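Local structure of 4'-phospho-dehydrooxetanocin synthase (Bacillus megaterium, 5UL3) at residues Y47-V52 / Y62-S67; H71-N76 / I100-F105. The protein catalyses the cobalamin- and radical SAM-dependent oxidative ring contraction of dAMP to an oxetane aldehyde, a step in the biosynthesis of the nucleoside analogue oxetanocin A. All blocks are in the same frame, centred on the assembly; numbering follows the deposited sequence.

In the fold
The two contacts illustrate how one antiparallel sheet changes its chemistry from strand to strand. Interaction 1 joins the hairpin strands 49-53 and 60-64, and interaction 2 joins strands 69-73 and 102-106; 60-64 and 69-73 are neighbours, so both pairings belong to the same four-stranded sheet, well away from the cobalamin and the iron-sulfur cluster. Each mixes buried and partly exposed residues and includes one outermost strand of the sheet. Interaction 1 packs aliphatic chains against a guanidinium and two tyrosines, with a bulge at its end, whereas interaction 2 is an aromatic cluster. Glu-65 and His-71 connect them through OE2 and NE2, 2.7 Å apart, and Val-63 packs on Phe-73.

Interaction 1 of 2, residues Y47-V52 / Y62-S67; sequences YKRILV and YVIEDS
Arg-49 and Ile-64 lie side by side and point the same way, the methyl CD1 of Ile-64 set against one face of the guanidinium, 3.4 Å from NE of Arg-49. CG of Arg-49 stands between its backbone N and carbonyl carbon (chi1 67°), and the chain runs extended from there to NE. The polar end is held by helix 109-115, where NE is hydrogen-bonded to the hydroxyl of Tyr-112 and NH1 to the carbonyl of Leu-115. On the same face of the sheet Leu-51 runs alongside Tyr-62, its CD2 4.0 Å from ring atom CD1 of Tyr-62, and the tyrosine hydroxyl is hydrogen-bonded to Gln-151 and Asn-82.

This is the antiparallel hairpin of strands 49-53 and 60-64, with Arg-49/Ile-64 and Leu-51/Tyr-62 as hydrogen-bonded pairs and Ile-50/Val-63 as the non-hydrogen-bonded pair between them. A classic beta bulge interrupts its end: Lys-48 N, at 2.9 Å, and Arg-49 N, at a longer 3.3 Å, both donate to the carbonyl O of Ile-64.

On the face of Ile-50 and Val-63, helix 28-39 packs on Ile-50 and on Tyr-47, which lies just before the strand. Val-63 crosses Tyr-47 at about a right angle, its CG1 3.5 Å from CB of Tyr-47 and oblique to the ring, whose hydroxyl is hydrogen-bonded to Glu-36. At the bulge itself, CG of Lys-48 lies 3.1 Å from the carbonyl O of Glu-65.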
# COMPACT_ATOMS: atom_id res chain seq x y z
N TYR A 47 -42.04 13.47 -13.38
CA TYR A 47 -41.28 13.88 -12.21
C TYR A 47 -40.41 15.06 -12.57
O TYR A 47 -40.14 15.32 -13.75
CB TYR A 47 -40.42 12.72 -11.67
CG TYR A 47 -39.34 12.27 -12.63
CD1 TYR A 47 -38.09 12.88 -12.63
CD2 TYR A 47 -39.57 11.24 -13.53
CE1 TYR A 47 -37.10 12.47 -13.52
CE2 TYR A 47 -38.58 10.82 -14.41
CZ TYR A 47 -37.35 11.44 -14.40
OH TYR A 47 -36.37 11.03 -15.28
N LYS A 48 -39.94 15.77 -11.55
CA LYS A 48 -39.11 16.95 -11.78
C LYS A 48 -37.62 16.64 -11.75
O LYS A 48 -36.87 17.09 -12.62
CB LYS A 48 -39.44 18.04 -10.76
CG LYS A 48 -40.68 18.86 -11.13
CD LYS A 48 -40.76 20.15 -10.32
CE LYS A 48 -41.75 21.12 -10.94
NZ LYS A 48 -41.78 22.42 -10.21
N ARG A 49 -37.16 15.88 -10.76
CA ARG A 49 -35.75 15.52 -10.74
C ARG A 49 -35.57 14.22 -9.96
O ARG A 49 -36.47 13.77 -9.24
CB ARG A 49 -34.88 16.64 -10.16
CG ARG A 49 -35.09 16.94 -8.69
CD ARG A 49 -34.20 18.11 -8.25
NE ARG A 49 -33.82 18.03 -6.84
CZ ARG A 49 -32.70 17.46 -6.39
NH1 ARG A 49 -32.44 17.45 -5.09
NH2 ARG A 49 -31.83 16.92 -7.24
N ILE A 50 -34.41 13.59 -10.16
CA ILE A 50 -34.07 12.37 -9.45
C ILE A 50 -32.69 12.54 -8.82
O ILE A 50 -31.89 13.37 -9.24
CB ILE A 50 -34.09 11.11 -10.34
CG1 ILE A 50 -33.03 11.19 -11.43
CG2 ILE A 50 -35.47 10.88 -10.94
CD1 ILE A 50 -32.53 9.84 -11.85
N LEU A 51 -32.45 11.72 -7.80
CA LEU A 51 -31.18 11.67 -7.08
C LEU A 51 -30.91 10.20 -6.76
O LEU A 51 -31.81 9.51 -6.27
CB LEU A 51 -31.27 12.49 -5.78
CG LEU A 51 -30.14 12.29 -4.75
CD1 LEU A 51 -28.83 12.77 -5.30
CD2 LEU A 51 -30.47 13.01 -3.45
N VAL A 52 -29.69 9.73 -7.03
CA VAL A 52 -29.25 8.42 -6.57
C VAL A 52 -28.19 8.66 -5.50
O VAL A 52 -27.28 9.48 -5.69
CB VAL A 52 -28.69 7.55 -7.71
CG1 VAL A 52 -28.09 6.26 -7.15
CG2 VAL A 52 -29.81 7.21 -8.70
N TYR A 62 -34.26 8.56 -5.24
CA TYR A 62 -35.32 9.51 -4.91
C TYR A 62 -35.89 10.05 -6.22
O TYR A 62 -35.14 10.54 -7.07
CB TYR A 62 -34.80 10.67 -4.05
CG TYR A 62 -34.11 10.19 -2.80
CD1 TYR A 62 -32.77 9.81 -2.81
CD2 TYR A 62 -34.81 10.11 -1.60
CE1 TYR A 62 -32.15 9.36 -1.64
CE2 TYR A 62 -34.20 9.66 -0.44
CZ TYR A 62 -32.88 9.29 -0.47
OH TYR A 62 -32.31 8.85 0.70
N VAL A 63 -37.20 9.96 -6.38
CA VAL A 63 -37.89 10.57 -7.50
C VAL A 63 -38.69 11.73 -6.92
O VAL A 63 -39.63 11.52 -6.16
CB VAL A 63 -38.80 9.58 -8.23
CG1 VAL A 63 -39.33 10.21 -9.53
CG2 VAL A 63 -38.04 8.29 -8.52
N ILE A 64 -38.27 12.96 -7.24
CA ILE A 64 -38.92 14.15 -6.72
C ILE A 64 -39.97 14.58 -7.74
O ILE A 64 -39.64 15.15 -8.78
CB ILE A 64 -37.91 15.27 -6.45
CG1 ILE A 64 -36.88 14.82 -5.41
CG2 ILE A 64 -38.64 16.52 -5.98
CD1 ILE A 64 -35.83 15.86 -5.11
N GLU A 65 -41.25 14.29 -7.45
CA GLU A 65 -42.34 14.77 -8.30
C GLU A 65 -42.42 16.29 -8.21
O GLU A 65 -42.21 16.99 -9.20
CB GLU A 65 -43.67 14.15 -7.91
CG GLU A 65 -43.96 12.84 -8.61
CD GLU A 65 -45.43 12.48 -8.54
OE1 GLU A 65 -46.27 13.34 -8.90
OE2 GLU A 65 -45.76 11.35 -8.12
N ASP A 66 -42.62 16.80 -6.99
CA ASP A 66 -42.12 18.11 -6.57
C ASP A 66 -41.71 17.99 -5.10
O ASP A 66 -41.59 16.89 -4.55
CB ASP A 66 -43.15 19.22 -6.84
CG ASP A 66 -44.37 19.15 -5.93
OD1 ASP A 66 -44.56 18.16 -5.19
OD2 ASP A 66 -45.15 20.13 -5.95
N SER A 67 -41.48 19.13 -4.44
CA SER A 67 -41.05 19.10 -3.04
C SER A 67 -42.11 18.54 -2.10
O SER A 67 -41.77 18.19 -0.97
CB SER A 67 -40.64 20.50 -2.58
OG SER A 67 -41.77 21.32 -2.35

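Interaction 2 of 2, residues H71-N76 / I100-F105; sequences HVFSPN and IYYKCF. With EDO (1,2-ethanediol), chain O.
Tyr-102 brings its ring atom CD1 over one face of the Phe-73 ring, toward the rim, 3.4 Å from CE2 of Phe-73; the two planes meet obliquely, at 47°. With His-71 these rings form an aromatic cluster on one face of an antiparallel strand pair, 69-73 against 102-106, where His-71/Cys-104 and Phe-73/Tyr-102 are non-hydrogen-bonded pairs and Val-72/Lys-103 is the hydrogen-bonded pair between them. CG of Tyr-102 is anti to its backbone N (chi1 168°). The side chain lies beside those of His-71 and Phe-73, pointing the same way. Its hydroxyl comes to the edge of the imidazole in a hydrogen bond whose 2.3 Å separation from ND1 of His-71 is doubtfully short; either group could donate. Helix 7-21 packs on Phe-73 and Tyr-102.

Val-72 turns to the opposite face, where CG2 meets the edge of the Phe-105 ring, 3.8 Å from CD2. Beyond the strand, Ser-74 N donates to Tyr-101 O, and a 1,2-ethanediol, probably from the crystallisation liquor, lies over the Tyr-101 ring and donates from O1 to Pro-75 O. SG of Cys-104 stands over the imidazole face of His-71, 3.9 Å from its centroid and 25° off the ring normal.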
# COMPACT_ATOMS: atom_id res chain seq x y z
N HIS A 71 -40.84 10.25 -3.93
CA HIS A 71 -40.81 8.79 -3.89
C HIS A 71 -39.40 8.32 -3.56
O HIS A 71 -38.43 8.89 -4.05
CB HIS A 71 -41.20 8.19 -5.23
CG HIS A 71 -42.53 8.65 -5.74
ND1 HIS A 71 -43.70 7.96 -5.50
CD2 HIS A 71 -42.87 9.72 -6.49
CE1 HIS A 71 -44.71 8.60 -6.07
NE2 HIS A 71 -44.23 9.67 -6.68
N VAL A 72 -39.30 7.26 -2.76
CA VAL A 72 -38.01 6.71 -2.37
C VAL A 72 -38.03 5.21 -2.63
O VAL A 72 -38.89 4.50 -2.10
CB VAL A 72 -37.68 7.00 -0.89
CG1 VAL A 72 -36.22 6.63 -0.59
CG2 VAL A 72 -37.94 8.47 -0.56
N PHE A 73 -37.05 4.73 -3.41
CA PHE A 73 -36.90 3.32 -3.76
C PHE A 73 -35.59 2.79 -3.18
O PHE A 73 -34.53 3.37 -3.43
CB PHE A 73 -36.86 3.13 -5.28
CG PHE A 73 -38.13 3.54 -5.98
CD1 PHE A 73 -38.31 4.83 -6.44
CD2 PHE A 73 -39.14 2.61 -6.21
CE1 PHE A 73 -39.49 5.20 -7.09
CE2 PHE A 73 -40.31 2.97 -6.86
CZ PHE A 73 -40.48 4.26 -7.30
N SER A 74 -35.67 1.68 -2.46
CA SER A 74 -34.49 1.06 -1.84
C SER A 74 -34.54 -0.44 -2.08
O SER A 74 -34.91 -1.21 -1.20
CB SER A 74 -34.42 1.39 -0.34
OG SER A 74 -33.27 0.83 0.25
N PRO A 75 -34.15 -0.88 -3.28
CA PRO A 75 -34.37 -2.29 -3.65
C PRO A 75 -33.52 -3.27 -2.89
O PRO A 75 -33.88 -4.46 -2.83
CB PRO A 75 -34.04 -2.31 -5.15
CG PRO A 75 -33.22 -1.12 -5.40
CD PRO A 75 -33.58 -0.08 -4.37
N ASN A 76 -32.41 -2.84 -2.30
CA ASN A 76 -31.45 -3.74 -1.66
C ASN A 76 -31.48 -3.68 -0.15
O ASN A 76 -30.78 -4.47 0.49
CB ASN A 76 -30.02 -3.42 -2.15
CG ASN A 76 -29.90 -3.56 -3.65
OD1 ASN A 76 -30.70 -4.25 -4.27
ND2 ASN A 76 -28.89 -2.91 -4.24
N ILE A 100 -39.61 -2.39 4.31
CA ILE A 100 -40.25 -1.58 3.29
C ILE A 100 -39.18 -1.10 2.33
O ILE A 100 -38.08 -0.71 2.74
CB ILE A 100 -41.07 -0.42 3.91
CG1 ILE A 100 -40.21 0.78 4.25
CG2 ILE A 100 -41.78 -0.87 5.18
CD1 ILE A 100 -41.02 1.96 4.72
N TYR A 101 -39.48 -1.18 1.03
CA TYR A 101 -38.52 -0.83 0.00
C TYR A 101 -38.97 0.36 -0.81
O TYR A 101 -38.23 0.83 -1.67
CB TYR A 101 -38.25 -2.04 -0.91
CG TYR A 101 -37.89 -3.26 -0.10
CD1 TYR A 101 -36.69 -3.31 0.60
CD2 TYR A 101 -38.76 -4.34 -0.00
CE1 TYR A 101 -36.36 -4.41 1.36
CE2 TYR A 101 -38.43 -5.45 0.77
CZ TYR A 101 -37.23 -5.48 1.44
OH TYR A 101 -36.89 -6.57 2.21
N TYR A 102 -40.18 0.87 -0.55
CA TYR A 102 -40.70 2.04 -1.24
C TYR A 102 -41.50 2.87 -0.25
O TYR A 102 -42.10 2.35 0.69
CB TYR A 102 -41.59 1.66 -2.43
CG TYR A 102 -42.39 2.83 -2.98
CD1 TYR A 102 -41.81 3.73 -3.85
CD2 TYR A 102 -43.72 3.04 -2.61
CE1 TYR A 102 -42.52 4.81 -4.36
CE2 TYR A 102 -44.44 4.12 -3.10
CZ TYR A 102 -43.84 4.99 -3.97
OH TYR A 102 -44.55 6.06 -4.47
N LYS A 103 -41.49 4.18 -0.47
CA LYS A 103 -42.32 5.07 0.33
C LYS A 103 -42.48 6.38 -0.42
O LYS A 103 -41.52 6.88 -1.02
CB LYS A 103 -41.71 5.31 1.72
CG LYS A 103 -42.44 6.36 2.57
CD LYS A 103 -43.34 5.74 3.61
CE LYS A 103 -44.11 6.81 4.38
NZ LYS A 103 -45.26 6.21 5.11
N CYS A 104 -43.70 6.91 -0.43
CA CYS A 104 -43.95 8.24 -0.96
C CYS A 104 -44.17 9.19 0.22
O CYS A 104 -45.03 8.93 1.07
CB CYS A 104 -45.15 8.24 -1.90
SG CYS A 104 -45.35 9.80 -2.75
N PHE A 105 -43.39 10.26 0.28
CA PHE A 105 -43.47 11.25 1.35
C PHE A 105 -44.24 12.46 0.83
O PHE A 105 -43.83 13.08 -0.16
CB PHE A 105 -42.08 11.65 1.84
CG PHE A 105 -41.41 10.58 2.64
CD1 PHE A 105 -41.83 10.31 3.93
CD2 PHE A 105 -40.38 9.82 2.09
CE1 PHE A 105 -41.23 9.31 4.67
CE2 PHE A 105 -39.79 8.81 2.83
CZ PHE A 105 -40.21 8.57 4.12
C1 EDO O . -36.89 -5.56 -3.00
O1 EDO O . -36.37 -4.93 -4.17
C2 EDO O . -36.16 -6.90 -2.86
O2 EDO O . -36.55 -7.56 -1.65